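Local coordinates for uncharacterized protein (Bacillus thuringiensis serovar kurstaki, PDB 4XE7) that is a bacterial actin-like protein of the ParM type and probably polymerises into cytoskeletal filaments that segregate plasmid DNA, at residues S326-G330 and P331-N335; K276-F279 and M280-E283. All coordinates share one frame; numbering follows the deposited sequence.

Interaction 1 of 2, residues S326-G330 and P331-N335; sequences SVKWG and PVKEN
Lys328 and Lys333 face each other across a beta hairpin with a two-residue turn, whose strands 326-329 and 332-335 run antiparallel at 156° and turn through Gly330 and Pro331 in a type II' beta turn. Followed outward, Lys333 first sets CB 3.9 Å from Val327 O. Its CG stands anti to the carbonyl carbon (chi1 -81°) and packs 3.7 Å from Lys328 CG. The chain then runs on nearly extended, with CD passing 4.2 Å from Ser326 OG, until a bend at chi4 (70°) turns the ammonium back over the neighbouring lysine. The closest approach of the two side chains is thus Lys333 NZ on the CD methylene of Lys328, at 3.3 Å. The two NZ atoms stay 4.8 Å apart, like charges not in contact and probably screened in part by solvent, as both lysines are exposed. Val327, Trp329, Val332 and Glu334 occupy the other face, where Val327, Val332 and Glu334 pack against Phe279 of helix 265-279. Two hydrogen-bonded pairs, Val327 with Glu334 and Trp329 with Val332, fix the register. At the turn, Val332 N bonds to Trp329 O at 3.1 Å and Trp329 N to Val332 O at 2.8 Å.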
# COMPACT_ATOMS: atom_id res chain seq x y z
N SER A 326 -23.97 4.85 11.41
CA SER A 326 -24.37 5.35 12.71
C SER A 326 -23.16 5.88 13.45
O SER A 326 -22.20 5.15 13.70
CB SER A 326 -25.06 4.26 13.53
OG SER A 326 -25.01 4.55 14.91
N VAL A 327 -23.21 7.16 13.79
CA VAL A 327 -22.10 7.82 14.47
C VAL A 327 -22.40 7.96 15.95
O VAL A 327 -23.51 8.33 16.33
CB VAL A 327 -21.85 9.20 13.85
CG1 VAL A 327 -20.82 9.97 14.66
CG2 VAL A 327 -21.42 9.06 12.40
N LYS A 328 -21.41 7.64 16.80
CA LYS A 328 -21.55 7.90 18.22
C LYS A 328 -20.62 9.05 18.59
O LYS A 328 -19.42 8.97 18.36
CB LYS A 328 -21.23 6.66 19.06
CG LYS A 328 -21.70 6.80 20.50
CD LYS A 328 -21.36 5.58 21.37
CE LYS A 328 -19.96 5.67 21.98
NZ LYS A 328 -19.73 4.65 23.05
N TRP A 329 -21.20 10.12 19.12
CA TRP A 329 -20.44 11.26 19.60
C TRP A 329 -20.66 11.34 21.12
O TRP A 329 -21.74 11.74 21.59
CB TRP A 329 -20.88 12.55 18.89
CG TRP A 329 -19.96 13.71 19.11
CD1 TRP A 329 -18.77 13.70 19.77
CD2 TRP A 329 -20.17 15.06 18.67
NE1 TRP A 329 -18.21 14.96 19.76
CE2 TRP A 329 -19.06 15.81 19.11
CE3 TRP A 329 -21.19 15.71 17.96
CZ2 TRP A 329 -18.94 17.18 18.85
CZ3 TRP A 329 -21.07 17.07 17.72
CH2 TRP A 329 -19.95 17.79 18.16
N GLY A 330 -19.66 10.93 21.88
CA GLY A 330 -19.86 10.71 23.30
C GLY A 330 -20.95 9.67 23.42
O GLY A 330 -20.93 8.68 22.69
N PRO A 331 -21.94 9.90 24.30
CA PRO A 331 -23.01 8.93 24.52
C PRO A 331 -24.16 9.02 23.52
O PRO A 331 -25.11 8.24 23.60
CB PRO A 331 -23.50 9.29 25.91
CG PRO A 331 -23.33 10.76 25.96
CD PRO A 331 -22.08 11.07 25.18
N VAL A 332 -24.09 9.97 22.59
CA VAL A 332 -25.19 10.18 21.66
C VAL A 332 -24.94 9.47 20.33
O VAL A 332 -23.84 9.57 19.77
CB VAL A 332 -25.44 11.68 21.39
CG1 VAL A 332 -26.68 11.88 20.48
CG2 VAL A 332 -25.64 12.41 22.70
N LYS A 333 -25.95 8.77 19.84
CA LYS A 333 -25.85 8.13 18.52
C LYS A 333 -26.82 8.78 17.53
O LYS A 333 -27.95 9.08 17.88
CB LYS A 333 -26.15 6.63 18.61
CG LYS A 333 -24.99 5.76 19.08
CD LYS A 333 -25.43 4.29 19.09
CE LYS A 333 -24.25 3.34 18.98
NZ LYS A 333 -23.40 3.32 20.20
N GLU A 334 -26.35 9.02 16.31
CA GLU A 334 -27.19 9.56 15.26
C GLU A 334 -27.06 8.71 13.99
O GLU A 334 -25.96 8.32 13.58
CB GLU A 334 -26.82 11.03 14.95
CG GLU A 334 -27.34 12.03 15.98
CD GLU A 334 -28.83 12.35 15.85
OE1 GLU A 334 -29.46 11.95 14.85
OE2 GLU A 334 -29.38 13.01 16.76
N ASN A 335 -28.20 8.42 13.39
CA ASN A 335 -28.23 7.78 12.08
C ASN A 335 -27.97 8.83 11.01
O ASN A 335 -28.79 9.73 10.79
CB ASN A 335 -29.56 7.07 11.85
CG ASN A 335 -29.55 6.18 10.61
OD1 ASN A 335 -28.68 6.31 9.75
ND2 ASN A 335 -30.51 5.26 10.53

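Interaction 2 of 2, residues K276-F279 and M280-E283; sequences KERF and MENE
Met280 folds back on Lys276 where helix 265-279 ends and the chain enters a type I beta turn, Phe279 to Asn282, that leads into helix 283-289. The backbone N of Met280 closes the last helical turn with a 3.0 Å hydrogen bond to Lys276 O. Its CG, anti to the carbonyl carbon (chi1 -64°), lies 3.3 Å from that same oxygen, and the bend at chi2 brings the terminal methyl to the extended lysine chain. There Met280 CE meets Lys276 CE at 3.4 Å, tighter than usual for two carbons, as the side chains cross. Lys276 NZ itself is held by the carbonyls of Glu292 and Glu294.

Glu281 follows, its N hydrogen-bonded to Arg278 O, a three-residue step in place of the helical four. Its side chain lies across that of Arg278: OE1 touches Arg278 CD at 3.4 Å, but remains 4.5 Å from Arg278 NE, beyond a salt bridge. The guanidinium instead pairs with Asp338, though Glu281 may still add a longer-range attraction.

Asn282 completes the turn and serves as N-cap of the next helix. With CG anti to the backbone N (chi1 -171°), its amide is placed where OD1 accepts a hydrogen bond from Ile284 N, while Glu283 begins the helix. On the turn side, Asn282 N bonds to Phe279 O at 2.9 Å with a bent N-H...O angle of 140°, and Asn282 CB rests 3.1 Å from this same carbonyl oxygen.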
# COMPACT_ATOMS: atom_id res chain seq x y z
N LYS A 276 -21.88 16.99 11.61
CA LYS A 276 -21.91 17.87 12.76
C LYS A 276 -23.21 18.66 12.80
O LYS A 276 -23.84 18.80 13.86
CB LYS A 276 -20.73 18.83 12.75
CG LYS A 276 -20.89 19.86 13.86
CD LYS A 276 -19.61 20.49 14.31
CE LYS A 276 -19.92 21.53 15.39
NZ LYS A 276 -18.68 22.14 15.92
N GLU A 277 -23.61 19.18 11.65
CA GLU A 277 -24.81 19.99 11.56
C GLU A 277 -26.01 19.21 12.09
O GLU A 277 -26.86 19.75 12.80
CB GLU A 277 -25.03 20.42 10.10
CG GLU A 277 -26.22 21.32 9.86
CD GLU A 277 -26.30 21.79 8.41
OE1 GLU A 277 -25.33 21.54 7.65
OE2 GLU A 277 -27.32 22.40 8.03
N ARG A 278 -26.04 17.91 11.80
CA ARG A 278 -27.14 17.07 12.26
C ARG A 278 -27.11 16.76 13.75
O ARG A 278 -28.16 16.77 14.38
CB ARG A 278 -27.17 15.79 11.46
CG ARG A 278 -28.12 15.95 10.31
CD ARG A 278 -29.51 15.50 10.67
NE ARG A 278 -29.55 14.07 10.50
CZ ARG A 278 -29.58 13.48 9.32
NH1 ARG A 278 -29.62 14.22 8.21
NH2 ARG A 278 -29.58 12.16 9.24
N PHE A 279 -25.94 16.49 14.30
CA PHE A 279 -25.84 16.34 15.75
C PHE A 279 -26.30 17.61 16.45
O PHE A 279 -26.94 17.54 17.49
CB PHE A 279 -24.41 15.98 16.18
CG PHE A 279 -24.14 14.50 16.19
CD1 PHE A 279 -24.38 13.75 17.33
CD2 PHE A 279 -23.66 13.86 15.05
CE1 PHE A 279 -24.13 12.38 17.35
CE2 PHE A 279 -23.42 12.48 15.06
CZ PHE A 279 -23.66 11.74 16.22
N MET A 280 -26.01 18.77 15.86
CA MET A 280 -26.41 20.02 16.49
C MET A 280 -27.92 20.28 16.35
O MET A 280 -28.41 21.31 16.81
CB MET A 280 -25.60 21.20 15.94
CG MET A 280 -24.06 21.10 16.26
SD MET A 280 -23.65 20.88 18.03
CE MET A 280 -21.89 20.63 18.00
N GLU A 281 -28.66 19.35 15.75
CA GLU A 281 -30.12 19.42 15.80
C GLU A 281 -30.62 18.66 17.04
O GLU A 281 -31.74 18.89 17.50
CB GLU A 281 -30.76 18.84 14.53
CG GLU A 281 -30.36 19.57 13.23
CD GLU A 281 -30.82 18.83 11.97
OE1 GLU A 281 -31.52 17.81 12.10
OE2 GLU A 281 -30.46 19.26 10.85
N ASN A 282 -29.79 17.77 17.55
CA ASN A 282 -30.08 17.00 18.75
C ASN A 282 -30.05 17.89 20.00
O ASN A 282 -29.17 18.73 20.15
CB ASN A 282 -29.09 15.85 18.88
CG ASN A 282 -29.45 14.87 19.98
OD1 ASN A 282 -29.55 15.23 21.14
ND2 ASN A 282 -29.62 13.60 19.61
N GLU A 283 -31.03 17.71 20.88
CA GLU A 283 -31.21 18.62 22.01
C GLU A 283 -30.10 18.48 23.06
O GLU A 283 -29.75 19.45 23.73
CB GLU A 283 -32.58 18.40 22.65
CG GLU A 283 -33.75 18.84 21.77
CD GLU A 283 -33.77 20.34 21.50
OE1 GLU A 283 -33.33 21.11 22.39
OE2 GLU A 283 -34.19 20.75 20.40

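Interaction 2 precedes interaction 1 along the chain, yet their centres lie only 10 Å apart, both on the surface and more than 30 Å from the centre of the chain. The turn between helices 265-279 and 283-289 backs the separate two-stranded hairpin at 326-335, which belongs to neither larger sheet. Two hydrogen bonds join them: Asn282 ND2 to Glu334 OE2 (2.9 Å) and Arg278 NH2 to Asn335 O (3.0 Å). Between these units, Phe279 and Trp329 stack edge-to-face, and Met280 CE packs 3.4 Å from Trp329 CH2. Segments distant in sequence are thereby united in one peripheral unit of the actin-like fold, away from its central sheets.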